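Initiator protein NS1 (PDB 4R94) nicks and unwinds viral DNA to start and direct parvovirus genome replication, this chain being its N-terminal, origin-binding nickase domain with a magnesium ion in the active site. Local coordinates at residues 13-18 with 248-252; 25-29 with 141-146; 87-91 with 228-232; 96-101 with 152-156. All blocks are in the same frame, centred on the assembly; numbering follows the deposited sequence.

Contact 1 of 4, residues 13-18 with 248-252; sequences ATNWLK and VSKLY
Residues 13-18 and 248-252 are both helical, one near each end of the nickase domain. The short axes cross at -54° and approach to 9.3 Å. Thr14 and Val248 are the closest backbone pair, with CA atoms 5.4 Å apart. The apolar part lies round Val248 and Leu17. Val248 (chi1 t) places CG1 3.9 Å from Leu17 CD1 and CG2 4.2 Å from Ala13 CB. Thr14 (chi1 m) points into the space bounded by Val248, Leu251 and Tyr252: OG1 is 3.6 Å from Val248 CG1, and CG2 is 3.8 Å from Leu251 CB and 3.7 Å from Tyr252 N. Its OG1 bonds back to the Val10 carbonyl, within its own helix. Tyr252 (chi1 t) sets the edge of its ring against Leu17, with CE2 3.6 Å from Leu17 C and 3.7 Å from Leu17 CB. The aromatic and polar contacts centre on Lys18, with chi1 t, chi2 p and the rest t. Lys18 CD lies over one face of the Tyr252 ring, 3.6 Å from the centroid, in a CH-pi contact. Lys18 NZ makes a cation-pi contact 4.0 Å from that centroid and donates a 2.9 Å hydrogen bond to Tyr252 O. The phenol OH of Tyr252 bonds to Asn205 of helix 203-211, which includes the nuclease tyrosine Tyr210. Helix-helix packing joins terminal helices 8-19 and 242-252 beside the active-site helix.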
loop_
_atom_site.group_PDB
_atom_site.type_symbol
_atom_site.label_atom_id
_atom_site.label_comp_id
_atom_site.label_asym_id
_atom_site.label_seq_id
_atom_site.Cartn_x
_atom_site.Cartn_y
_atom_site.Cartn_z
ATOM N N ALA A 13 11.032 0.615 -16.886
ATOM C CA ALA A 13 10.813 0.176 -15.512
ATOM C C ALA A 13 12.038 -0.561 -14.959
ATOM O O ALA A 13 12.473 -0.306 -13.830
ATOM C CB ALA A 13 9.573 -0.708 -15.431
ATOM N N THR A 14 12.595 -1.464 -15.760
ATOM C CA THR A 14 13.780 -2.219 -15.351
ATOM C C THR A 14 14.943 -1.278 -15.008
ATOM O O THR A 14 15.569 -1.399 -13.950
ATOM C CB THR A 14 14.224 -3.208 -16.448
ATOM O OG1 THR A 14 13.120 -4.035 -16.842
ATOM C CG2 THR A 14 15.362 -4.101 -15.930
ATOM N N ASN A 15 15.210 -0.324 -15.895
ATOM C CA ASN A 15 16.291 0.636 -15.677
ATOM C C ASN A 15 16.081 1.512 -14.448
ATOM O O ASN A 15 17.020 1.772 -13.697
ATOM C CB ASN A 15 16.476 1.522 -16.911
ATOM C CG ASN A 15 17.126 0.782 -18.067
ATOM O OD1 ASN A 15 17.895 -0.168 -17.863
ATOM N ND2 ASN A 15 16.828 1.215 -19.288
ATOM N N TRP A 16 14.849 1.967 -14.243
ATOM C CA TRP A 16 14.521 2.799 -13.094
ATOM C C TRP A 16 14.760 2.050 -11.778
ATOM O O TRP A 16 15.314 2.611 -10.822
ATOM C CB TRP A 16 13.063 3.269 -13.209
ATOM C CG TRP A 16 12.589 4.275 -12.204
ATOM C CD1 TRP A 16 12.705 5.642 -12.279
ATOM C CD2 TRP A 16 11.847 4.003 -11.010
ATOM N NE1 TRP A 16 12.109 6.226 -11.188
ATOM C CE2 TRP A 16 11.574 5.243 -10.395
ATOM C CE3 TRP A 16 11.390 2.832 -10.398
ATOM C CZ2 TRP A 16 10.867 5.342 -9.195
ATOM C CZ3 TRP A 16 10.696 2.935 -9.208
ATOM C CH2 TRP A 16 10.444 4.177 -8.616
ATOM N N LEU A 17 14.371 0.778 -11.738
ATOM C CA LEU A 17 14.544 -0.016 -10.529
ATOM C C LEU A 17 16.010 -0.358 -10.299
ATOM O O LEU A 17 16.483 -0.327 -9.167
ATOM C CB LEU A 17 13.713 -1.301 -10.593
ATOM C CG LEU A 17 12.196 -1.136 -10.589
ATOM C CD1 LEU A 17 11.523 -2.458 -10.966
ATOM C CD2 LEU A 17 11.719 -0.636 -9.223
ATOM N N LYS A 18 16.727 -0.672 -11.371
ATOM C CA LYS A 18 18.128 -1.045 -11.236
ATOM C C LYS A 18 18.965 0.131 -10.732
ATOM O O LYS A 18 19.892 -0.049 -9.942
ATOM C CB LYS A 18 18.682 -1.573 -12.565
ATOM C CG LYS A 18 19.924 -2.436 -12.393
ATOM C CD LYS A 18 19.590 -3.727 -11.646
ATOM C CE LYS A 18 20.795 -4.628 -11.509
ATOM N NZ LYS A 18 20.451 -5.949 -10.914
ATOM N N VAL A 248 10.195 -7.765 -16.413
ATOM C CA VAL A 248 11.059 -6.845 -15.674
ATOM C C VAL A 248 12.008 -7.569 -14.706
ATOM O O VAL A 248 13.191 -7.252 -14.644
ATOM C CB VAL A 248 10.221 -5.807 -14.885
ATOM C CG1 VAL A 248 11.129 -4.988 -13.965
ATOM C CG2 VAL A 248 9.490 -4.902 -15.859
ATOM N N SER A 249 11.487 -8.529 -13.951
ATOM C CA SER A 249 12.316 -9.316 -13.041
ATOM C C SER A 249 13.419 -10.023 -13.806
ATOM O O SER A 249 14.571 -10.026 -13.380
ATOM C CB SER A 249 11.479 -10.338 -12.279
ATOM O OG SER A 249 10.507 -9.679 -11.483
ATOM N N LYS A 250 13.051 -10.601 -14.943
ATOM C CA LYS A 250 13.991 -11.372 -15.765
ATOM C C LYS A 250 15.118 -10.479 -16.286
ATOM O O LYS A 250 16.301 -10.842 -16.213
ATOM C CB LYS A 250 13.245 -12.046 -16.921
ATOM C CG LYS A 250 14.128 -12.851 -17.868
ATOM C CD LYS A 250 13.318 -13.337 -19.071
ATOM C CE LYS A 250 14.182 -14.125 -20.042
ATOM N NZ LYS A 250 14.751 -15.342 -19.399
ATOM N N LEU A 251 14.757 -9.301 -16.787
ATOM C CA LEU A 251 15.742 -8.356 -17.302
ATOM C C LEU A 251 16.598 -7.752 -16.190
ATOM O O LEU A 251 17.755 -7.391 -16.399
ATOM C CB LEU A 251 15.052 -7.237 -18.087
ATOM C CG LEU A 251 14.447 -7.651 -19.430
ATOM C CD1 LEU A 251 13.710 -6.486 -20.082
ATOM C CD2 LEU A 251 15.535 -8.175 -20.349
ATOM N N TYR A 252 16.018 -7.634 -15.003
ATOM C CA TYR A 252 16.687 -6.967 -13.894
ATOM C C TYR A 252 17.870 -7.807 -13.442
ATOM O O TYR A 252 18.874 -7.277 -12.983
ATOM C CB TYR A 252 15.696 -6.753 -12.751
ATOM C CG TYR A 252 16.179 -5.982 -11.536
ATOM C CD1 TYR A 252 16.825 -6.627 -10.487
ATOM C CD2 TYR A 252 15.915 -4.624 -11.402
ATOM C CE1 TYR A 252 17.237 -5.932 -9.358
ATOM C CE2 TYR A 252 16.319 -3.926 -10.280
ATOM C CZ TYR A 252 16.972 -4.585 -9.260
ATOM O OH TYR A 252 17.362 -3.887 -8.145
#

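Contact 2 of 4, residues 25-29 with 141-146; sequences VFSFV and QGKWWR
Strand 25-29 packs against the first turn of a helix, residues 142-146. Their axes lie 10.0 Å apart at closest approach and cross at -34°. Phe26 faces Gly142, CA to CA 6.8 Å, and Phe28 faces Arg146 at 7.5 Å. The strand is extended. Phe26 and Phe28, two residues apart, both point toward the helix with chi1 m. Their chi2 values differ, -46° and -80°, so the rings are turned differently. The Phe26 ring meets the helix start: CZ is 3.4 Å from Gly142 N, and Gly142 CA lies over the ring face, 3.9 Å from the centroid, in a CH-pi contact. A CB on Gly142 would come within 3.3 Å of Phe26 CE1, so the fit is tight. Trp145 has an off-well chi1 of -99° with chi2 86°. This brings its indole against Phe26, with Phe26 CE2 3.8 Å from Trp145 CD1 and the ring planes oblique at 48°. Phe28 CZ touches Trp145 CB at 3.7 Å, while Phe28 CE1 lies 3.7 Å from Arg146 CA. The Arg146 side chain (chi1 t, chi2 -143°) leads away, and NH1 bonds to Val183 O. No hydrogen bond joins the two segments. This is aromatic helix-on-sheet packing. Strand 24-31 pairs with metal-binding strand 125-134 and with strand 183-185, and helix 81-104 adds Val101 and Leu102 against Trp145.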
loop_
_atom_site.group_PDB
_atom_site.type_symbol
_atom_site.label_atom_id
_atom_site.label_comp_id
_atom_site.label_asym_id
_atom_site.label_seq_id
_atom_site.Cartn_x
_atom_site.Cartn_y
_atom_site.Cartn_z
ATOM N N VAL A 25 15.367 1.817 2.176
ATOM C CA VAL A 25 14.014 2.361 2.360
ATOM C C VAL A 25 13.329 1.654 3.526
ATOM O O VAL A 25 13.667 0.524 3.858
ATOM C CB VAL A 25 13.122 2.208 1.092
ATOM C CG1 VAL A 25 13.662 3.028 -0.087
ATOM C CG2 VAL A 25 12.970 0.755 0.702
ATOM N N PHE A 26 12.349 2.314 4.136
ATOM C CA PHE A 26 11.498 1.655 5.113
ATOM C C PHE A 26 10.528 0.700 4.422
ATOM O O PHE A 26 10.153 0.900 3.265
ATOM C CB PHE A 26 10.659 2.656 5.909
ATOM C CG PHE A 26 11.450 3.640 6.734
ATOM C CD1 PHE A 26 12.508 3.233 7.528
ATOM C CD2 PHE A 26 11.083 4.976 6.745
ATOM C CE1 PHE A 26 13.208 4.163 8.303
ATOM C CE2 PHE A 26 11.779 5.901 7.508
ATOM C CZ PHE A 26 12.849 5.488 8.283
ATOM N N SER A 27 10.084 -0.307 5.160
ATOM C CA SER A 27 9.040 -1.202 4.699
ATOM C C SER A 27 7.876 -1.135 5.668
ATOM O O SER A 27 8.033 -1.415 6.862
ATOM C CB SER A 27 9.576 -2.635 4.591
ATOM O OG SER A 27 8.513 -3.567 4.408
ATOM N N PHE A 28 6.720 -0.697 5.168
ATOM C CA PHE A 28 5.489 -0.645 5.960
ATOM C C PHE A 28 4.411 -1.556 5.384
ATOM O O PHE A 28 4.408 -1.855 4.192
ATOM C CB PHE A 28 4.900 0.777 6.002
ATOM C CG PHE A 28 5.805 1.807 6.603
ATOM C CD1 PHE A 28 5.927 1.924 7.979
ATOM C CD2 PHE A 28 6.511 2.684 5.788
ATOM C CE1 PHE A 28 6.735 2.882 8.535
ATOM C CE2 PHE A 28 7.336 3.658 6.346
ATOM C CZ PHE A 28 7.462 3.733 7.724
ATOM N N VAL A 29 3.484 -1.987 6.228
ATOM C CA VAL A 29 2.246 -2.586 5.747
ATOM C C VAL A 29 1.068 -1.833 6.349
ATOM O O VAL A 29 1.004 -1.610 7.565
ATOM C CB VAL A 29 2.145 -4.087 6.094
ATOM C CG1 VAL A 29 0.817 -4.643 5.648
ATOM C CG2 VAL A 29 3.271 -4.849 5.414
ATOM N N GLN A 141 14.568 7.075 12.192
ATOM C CA GLN A 141 13.281 7.760 12.077
ATOM C C GLN A 141 12.125 6.792 11.817
ATOM O O GLN A 141 10.957 7.209 11.758
ATOM C CB GLN A 141 13.328 8.798 10.959
ATOM C CG GLN A 141 14.388 9.873 11.122
ATOM C CD GLN A 141 14.443 10.809 9.927
ATOM O OE1 GLN A 141 14.429 10.367 8.774
ATOM N NE2 GLN A 141 14.494 12.109 10.195
ATOM N N GLY A 142 12.442 5.513 11.651
ATOM C CA GLY A 142 11.438 4.516 11.302
ATOM C C GLY A 142 10.272 4.418 12.263
ATOM O O GLY A 142 9.106 4.409 11.843
ATOM N N LYS A 143 10.572 4.344 13.556
ATOM C CA LYS A 143 9.530 4.256 14.582
ATOM C C LYS A 143 8.587 5.454 14.563
ATOM O O LYS A 143 7.374 5.287 14.673
ATOM C CB LYS A 143 10.155 4.132 15.969
ATOM C CG LYS A 143 10.779 2.771 16.240
ATOM C CD LYS A 143 11.834 2.880 17.328
ATOM C CE LYS A 143 12.019 1.560 18.048
ATOM N NZ LYS A 143 10.828 1.245 18.888
ATOM N N TRP A 144 9.156 6.650 14.441
ATOM C CA TRP A 144 8.369 7.869 14.324
ATOM C C TRP A 144 7.474 7.826 13.089
ATOM O O TRP A 144 6.299 8.200 13.156
ATOM C CB TRP A 144 9.283 9.097 14.264
ATOM C CG TRP A 144 8.561 10.412 14.171
ATOM C CD1 TRP A 144 8.183 11.215 15.210
ATOM C CD2 TRP A 144 8.155 11.090 12.973
ATOM N NE1 TRP A 144 7.564 12.348 14.734
ATOM C CE2 TRP A 144 7.536 12.297 13.365
ATOM C CE3 TRP A 144 8.251 10.794 11.611
ATOM C CZ2 TRP A 144 7.016 13.201 12.442
ATOM C CZ3 TRP A 144 7.741 11.695 10.696
ATOM C CH2 TRP A 144 7.129 12.884 11.115
ATOM N N TRP A 145 8.030 7.358 11.973
ATOM C CA TRP A 145 7.266 7.285 10.730
ATOM C C TRP A 145 6.089 6.334 10.900
ATOM O O TRP A 145 4.964 6.662 10.508
ATOM C CB TRP A 145 8.160 6.844 9.556
ATOM C CG TRP A 145 8.631 8.008 8.720
ATOM C CD1 TRP A 145 9.735 8.783 8.943
ATOM C CD2 TRP A 145 7.997 8.534 7.549
ATOM N NE1 TRP A 145 9.830 9.756 7.971
ATOM C CE2 TRP A 145 8.773 9.624 7.105
ATOM C CE3 TRP A 145 6.845 8.183 6.825
ATOM C CZ2 TRP A 145 8.433 10.377 5.976
ATOM C CZ3 TRP A 145 6.514 8.922 5.699
ATOM C CH2 TRP A 145 7.306 10.010 5.286
ATOM N N ARG A 146 6.328 5.162 11.494
ATOM C CA ARG A 146 5.230 4.213 11.696
ATOM C C ARG A 146 4.134 4.813 12.564
ATOM O O ARG A 146 2.946 4.659 12.275
ATOM C CB ARG A 146 5.713 2.908 12.327
ATOM C CG ARG A 146 4.649 1.791 12.298
ATOM C CD ARG A 146 4.678 0.912 13.559
ATOM N NE ARG A 146 4.274 1.675 14.739
ATOM C CZ ARG A 146 3.013 1.975 15.047
ATOM N NH1 ARG A 146 2.022 1.575 14.261
ATOM N NH2 ARG A 146 2.736 2.685 16.143
#

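Contact 3 of 4, residues 87-91 with 228-232; sequences VFIFD and FLSSD
Helix-on-sheet packing in the core of the nickase domain brings helical residues 87-91 against strand 228-232. The sheet is the antiparallel one that carries the metal ligands. The axes approach to 10.0 Å and cross at -25°, so the two segments run in roughly the same direction. Val87 and Phe228 are the closest backbone pair, 7.9 Å between CA atoms. Leu229 (chi1 t, chi2 p) points toward the helix. Its CD2 meets Val87 CG1 at 4.3 Å, Phe88 CD1 at 4.4 Å and Asp91 CG at 4.1 Å. One methyl thus sits among three helix residues, with the Phe88 ring offering its edge. Val87 (chi1 t) also faces the strand. Its CG2 stands over the Phe228 ring (chi1 m), 4.1 Å from the centroid and 9° off the ring normal, a CH-pi contact. Phe228 and Leu229 pair through their backbones with His118 of strand 112-121, and the Phe228 side chain lies about 6 Å from that of the metal ligand Glu119. Asp91 (chi1 t) brings a buried charge to the interface. Its OD1 bonds to His118 NE2 and its OD2 forms a salt bridge with Lys95, which also bonds to Ser231 OG. Asp91 OD1 and Ser231 OG (chi1 p) are 4.2 Å apart. One water joins them, donating to Asp91 OD1 at 2.8 Å and lying 2.6 Å from Ser231 OG.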
loop_
_atom_site.group_PDB
_atom_site.type_symbol
_atom_site.label_atom_id
_atom_site.label_comp_id
_atom_site.label_asym_id
_atom_site.label_seq_id
_atom_site.Cartn_x
_atom_site.Cartn_y
_atom_site.Cartn_z
ATOM N N VAL A 87 -10.323 -1.238 -2.914
ATOM C CA VAL A 87 -8.863 -1.177 -3.110
ATOM C C VAL A 87 -8.462 0.193 -3.680
ATOM O O VAL A 87 -7.447 0.771 -3.268
ATOM C CB VAL A 87 -8.369 -2.298 -4.026
ATOM C CG1 VAL A 87 -6.928 -2.051 -4.452
ATOM C CG2 VAL A 87 -8.482 -3.644 -3.306
ATOM N N PHE A 88 -9.265 0.731 -4.597
ATOM C CA PHE A 88 -8.979 2.056 -5.159
ATOM C C PHE A 88 -9.042 3.135 -4.079
ATOM O O PHE A 88 -8.178 4.016 -4.002
ATOM C CB PHE A 88 -9.959 2.418 -6.280
ATOM C CG PHE A 88 -9.930 1.469 -7.436
ATOM C CD1 PHE A 88 -8.812 0.675 -7.671
ATOM C CD2 PHE A 88 -11.022 1.366 -8.283
ATOM C CE1 PHE A 88 -8.789 -0.206 -8.738
ATOM C CE2 PHE A 88 -11.001 0.488 -9.354
ATOM C CZ PHE A 88 -9.890 -0.295 -9.578
ATOM N N ILE A 89 -10.081 3.067 -3.251
ATOM C CA ILE A 89 -10.189 3.964 -2.118
ATOM C C ILE A 89 -8.980 3.808 -1.191
ATOM O O ILE A 89 -8.386 4.793 -0.809
ATOM C CB ILE A 89 -11.493 3.729 -1.346
ATOM C CG1 ILE A 89 -12.673 4.210 -2.212
ATOM C CG2 ILE A 89 -11.461 4.459 0.001
ATOM C CD1 ILE A 89 -14.038 3.844 -1.666
ATOM N N PHE A 90 -8.607 2.582 -0.837
ATOM C CA PHE A 90 -7.471 2.425 0.075
ATOM C C PHE A 90 -6.179 2.959 -0.546
ATOM O O PHE A 90 -5.340 3.520 0.158
ATOM C CB PHE A 90 -7.292 0.965 0.482
ATOM C CG PHE A 90 -8.256 0.491 1.528
ATOM C CD1 PHE A 90 -8.776 1.364 2.487
ATOM C CD2 PHE A 90 -8.635 -0.845 1.567
ATOM C CE1 PHE A 90 -9.669 0.904 3.465
ATOM C CE2 PHE A 90 -9.503 -1.302 2.549
ATOM C CZ PHE A 90 -10.024 -0.432 3.491
ATOM N N ASP A 91 -6.019 2.810 -1.861
ATOM C CA ASP A 91 -4.811 3.338 -2.514
ATOM C C ASP A 91 -4.735 4.839 -2.293
ATOM O O ASP A 91 -3.686 5.365 -1.917
ATOM C CB ASP A 91 -4.800 3.012 -4.009
ATOM C CG ASP A 91 -3.423 3.170 -4.628
ATOM O OD1 ASP A 91 -2.490 2.466 -4.184
ATOM O OD2 ASP A 91 -3.282 4.007 -5.552
ATOM N N PHE A 228 -3.242 -7.103 -6.188
ATOM C CA PHE A 228 -4.287 -6.380 -6.909
ATOM C C PHE A 228 -3.729 -5.346 -7.878
ATOM O O PHE A 228 -4.142 -5.258 -9.027
ATOM C CB PHE A 228 -5.210 -5.636 -5.947
ATOM C CG PHE A 228 -6.115 -6.513 -5.123
ATOM C CD1 PHE A 228 -7.280 -7.046 -5.665
ATOM C CD2 PHE A 228 -5.845 -6.729 -3.780
ATOM C CE1 PHE A 228 -8.135 -7.817 -4.882
ATOM C CE2 PHE A 228 -6.679 -7.499 -2.995
ATOM C CZ PHE A 228 -7.835 -8.048 -3.547
ATOM N N LEU A 229 -2.799 -4.545 -7.378
ATOM C CA LEU A 229 -2.511 -3.239 -7.940
ATOM C C LEU A 229 -1.185 -2.781 -7.358
ATOM O O LEU A 229 -0.950 -2.969 -6.158
ATOM C CB LEU A 229 -3.638 -2.243 -7.567
ATOM C CG LEU A 229 -3.612 -0.806 -8.075
ATOM C CD1 LEU A 229 -4.109 -0.781 -9.509
ATOM C CD2 LEU A 229 -4.485 0.101 -7.208
ATOM N N SER A 230 -0.321 -2.194 -8.183
ATOM C CA SER A 230 0.930 -1.625 -7.697
ATOM C C SER A 230 1.155 -0.254 -8.292
ATOM O O SER A 230 0.570 0.086 -9.326
ATOM C CB SER A 230 2.126 -2.524 -8.034
ATOM O OG SER A 230 1.865 -3.850 -7.637
ATOM N N SER A 231 2.009 0.531 -7.650
ATOM C CA SER A 231 2.390 1.833 -8.198
ATOM C C SER A 231 3.688 2.312 -7.588
ATOM O O SER A 231 4.098 1.850 -6.527
ATOM C CB SER A 231 1.307 2.877 -7.949
ATOM O OG SER A 231 0.987 2.971 -6.567
ATOM N N ASP A 232 4.339 3.267 -8.234
ATOM C CA ASP A 232 5.561 3.780 -7.654
ATOM C C ASP A 232 5.733 5.254 -7.981
ATOM O O ASP A 232 4.982 5.818 -8.785
ATOM C CB ASP A 232 6.767 2.964 -8.143
ATOM C CG ASP A 232 6.908 2.982 -9.650
ATOM O OD1 ASP A 232 7.172 4.072 -10.199
ATOM O OD2 ASP A 232 6.762 1.913 -10.274
HETATM O O HOH W 1 -0.902 1.217 -6.085
#

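Contact 4 of 4, residues 96-101 with 152-156; sequences KCLFEV and YWSRW
An indole nitrogen on one helix hydrogen-bonds to a carboxylate on the other: Trp156 NE1 donates to Glu100 OE1 at 3.0 Å and weakly to Glu100 OE2 at 3.3 Å. The helices, 96-101 and 152-156, cross at 132° with axes 9.8 Å apart. Cys97 and Tyr152 are closest, CA to CA 5.5 Å. Glu100 (chi1 m, chi2 t) also covers one face of the Tyr152 ring, its CB 3.9 Å from the centroid. Val101 CG2 packs at the ring edge, 3.7 Å from Tyr152 CD2. Between the helices, Cys97 SG (chi1 m) lies 3.4 Å from Trp153 N, 3.7 Å from Tyr152 CB and 4.0 Å from Trp156 CD1. Cys97 SG is also 5.1 Å from the centroid of the Trp156 five-membered ring, an oblique sulfur-aromatic contact. Lys96 CG rests 3.4 Å from Trp156 NE1, while its NZ forms salt bridges with Glu53 and Glu55. The carboxylate gives the indole N-H a polar partner and probably orients the ring, while the apolar cysteine side packs closely.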
loop_
_atom_site.group_PDB
_atom_site.type_symbol
_atom_site.label_atom_id
_atom_site.label_comp_id
_atom_site.label_asym_id
_atom_site.label_seq_id
_atom_site.Cartn_x
_atom_site.Cartn_y
_atom_site.Cartn_z
ATOM N N LYS A 96 -2.462 9.376 0.721
ATOM C CA LYS A 96 -2.744 10.584 1.501
ATOM C C LYS A 96 -1.927 10.576 2.794
ATOM O O LYS A 96 -1.348 11.592 3.164
ATOM C CB LYS A 96 -4.234 10.715 1.826
ATOM C CG LYS A 96 -4.589 12.028 2.500
ATOM C CD LYS A 96 -4.549 13.158 1.495
ATOM C CE LYS A 96 -5.015 14.469 2.126
ATOM N NZ LYS A 96 -5.072 15.546 1.115
ATOM N N CYS A 97 -1.861 9.419 3.459
ATOM C CA CYS A 97 -1.120 9.322 4.715
ATOM C C CYS A 97 0.363 9.592 4.503
ATOM O O CYS A 97 0.991 10.326 5.273
ATOM C CB CYS A 97 -1.294 7.940 5.352
ATOM S SG CYS A 97 -2.952 7.662 5.955
ATOM N N LEU A 98 0.922 8.970 3.470
ATOM C CA LEU A 98 2.330 9.146 3.150
ATOM C C LEU A 98 2.603 10.623 2.877
ATOM O O LEU A 98 3.570 11.185 3.388
ATOM C CB LEU A 98 2.727 8.310 1.933
ATOM C CG LEU A 98 2.574 6.795 2.047
ATOM C CD1 LEU A 98 2.827 6.181 0.675
ATOM C CD2 LEU A 98 3.515 6.227 3.100
ATOM N N PHE A 99 1.751 11.236 2.063
ATOM C CA PHE A 99 1.976 12.632 1.666
ATOM C C PHE A 99 1.821 13.583 2.856
ATOM O O PHE A 99 2.547 14.571 2.952
ATOM C CB PHE A 99 1.040 13.022 0.521
ATOM C CG PHE A 99 1.270 12.236 -0.745
ATOM C CD1 PHE A 99 2.446 11.531 -0.943
ATOM C CD2 PHE A 99 0.302 12.201 -1.733
ATOM C CE1 PHE A 99 2.648 10.814 -2.107
ATOM C CE2 PHE A 99 0.504 11.488 -2.895
ATOM C CZ PHE A 99 1.671 10.800 -3.082
ATOM N N GLU A 100 0.898 13.275 3.768
ATOM C CA GLU A 100 0.731 14.081 4.971
ATOM C C GLU A 100 1.984 14.052 5.826
ATOM O O GLU A 100 2.394 15.090 6.351
ATOM C CB GLU A 100 -0.486 13.608 5.777
ATOM C CG GLU A 100 -1.793 13.971 5.097
ATOM C CD GLU A 100 -3.040 13.496 5.820
ATOM O OE1 GLU A 100 -3.055 12.351 6.316
ATOM O OE2 GLU A 100 -4.020 14.270 5.867
ATOM N N VAL A 101 2.622 12.882 5.951
ATOM C CA VAL A 101 3.833 12.810 6.753
ATOM C C VAL A 101 4.994 13.495 6.031
ATOM O O VAL A 101 5.794 14.182 6.668
ATOM C CB VAL A 101 4.176 11.356 7.116
ATOM C CG1 VAL A 101 5.463 11.298 7.938
ATOM C CG2 VAL A 101 3.009 10.795 7.932
ATOM N N TYR A 152 -2.481 9.027 10.932
ATOM C CA TYR A 152 -3.247 9.474 9.768
ATOM C C TYR A 152 -4.113 8.363 9.179
ATOM O O TYR A 152 -5.240 8.617 8.744
ATOM C CB TYR A 152 -2.320 10.047 8.699
ATOM C CG TYR A 152 -1.718 11.377 9.110
ATOM C CD1 TYR A 152 -2.536 12.461 9.438
ATOM C CD2 TYR A 152 -0.346 11.534 9.194
ATOM C CE1 TYR A 152 -1.988 13.673 9.827
ATOM C CE2 TYR A 152 0.209 12.734 9.581
ATOM C CZ TYR A 152 -0.608 13.793 9.898
ATOM O OH TYR A 152 -0.039 14.991 10.285
ATOM N N TRP A 153 -3.613 7.126 9.219
ATOM C CA TRP A 153 -4.354 5.989 8.683
ATOM C C TRP A 153 -5.632 5.768 9.488
ATOM O O TRP A 153 -6.728 5.628 8.923
ATOM C CB TRP A 153 -3.448 4.738 8.693
ATOM C CG TRP A 153 -4.034 3.444 8.191
ATOM C CD1 TRP A 153 -4.058 2.250 8.868
ATOM C CD2 TRP A 153 -4.589 3.175 6.893
ATOM N NE1 TRP A 153 -4.605 1.259 8.079
ATOM C CE2 TRP A 153 -4.952 1.806 6.866
ATOM C CE3 TRP A 153 -4.829 3.961 5.752
ATOM C CZ2 TRP A 153 -5.539 1.204 5.752
ATOM C CZ3 TRP A 153 -5.402 3.357 4.640
ATOM C CH2 TRP A 153 -5.772 2.003 4.654
ATOM N N SER A 154 -5.505 5.778 10.810
ATOM C CA SER A 154 -6.673 5.556 11.660
ATOM C C SER A 154 -7.658 6.705 11.474
ATOM O O SER A 154 -8.868 6.492 11.395
ATOM C CB SER A 154 -6.268 5.419 13.128
ATOM O OG SER A 154 -5.623 6.595 13.602
ATOM N N ARG A 155 -7.126 7.920 11.367
ATOM C CA ARG A 155 -7.969 9.087 11.149
ATOM C C ARG A 155 -8.758 8.993 9.861
ATOM O O ARG A 155 -9.977 9.238 9.857
ATOM C CB ARG A 155 -7.125 10.361 11.148
ATOM C CG ARG A 155 -6.791 10.811 12.550
ATOM C CD ARG A 155 -5.886 12.008 12.554
ATOM N NE ARG A 155 -6.581 13.205 12.080
ATOM C CZ ARG A 155 -6.003 14.392 11.934
ATOM N NH1 ARG A 155 -4.721 14.545 12.237
ATOM N NH2 ARG A 155 -6.710 15.423 11.491
ATOM N N TRP A 156 -8.077 8.651 8.768
ATOM C CA TRP A 156 -8.757 8.556 7.478
ATOM C C TRP A 156 -9.732 7.389 7.411
ATOM O O TRP A 156 -10.810 7.517 6.837
ATOM C CB TRP A 156 -7.738 8.446 6.338
ATOM C CG TRP A 156 -7.232 9.777 5.925
ATOM C CD1 TRP A 156 -5.977 10.279 6.118
ATOM C CD2 TRP A 156 -7.994 10.827 5.311
ATOM N NE1 TRP A 156 -5.898 11.559 5.628
ATOM C CE2 TRP A 156 -7.125 11.921 5.125
ATOM C CE3 TRP A 156 -9.321 10.935 4.878
ATOM C CZ2 TRP A 156 -7.538 13.116 4.534
ATOM C CZ3 TRP A 156 -9.733 12.127 4.287
ATOM C CH2 TRP A 156 -8.840 13.195 4.118
#

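In the fold
Contacts 2, 3 and 4 form a connected set around the sheet that carries Glu119, His127 and His129, the magnesium ligands. Contacts 2 and 3 both reach this sheet, their centres 19 Å apart. Contact 4 lies between the helices they use. It shares helix 142-160 with contact 2, where Val101 CG1 is 3.4 Å from Trp145 CZ3. It shares helix 81-104 with contact 3, where Phe90 CD1 is 3.8 Å from Trp153 CH2. Contact 1 lies farthest out, its centre 21 Å from that of contact 3 and 30 Å from that of contact 4. Yet it touches contact 3 through Trp16 CH2 and Asp232 OD1, 3.6 Å apart. Its Tyr252 side chain is about 10 Å from that of the nuclease residue Tyr210.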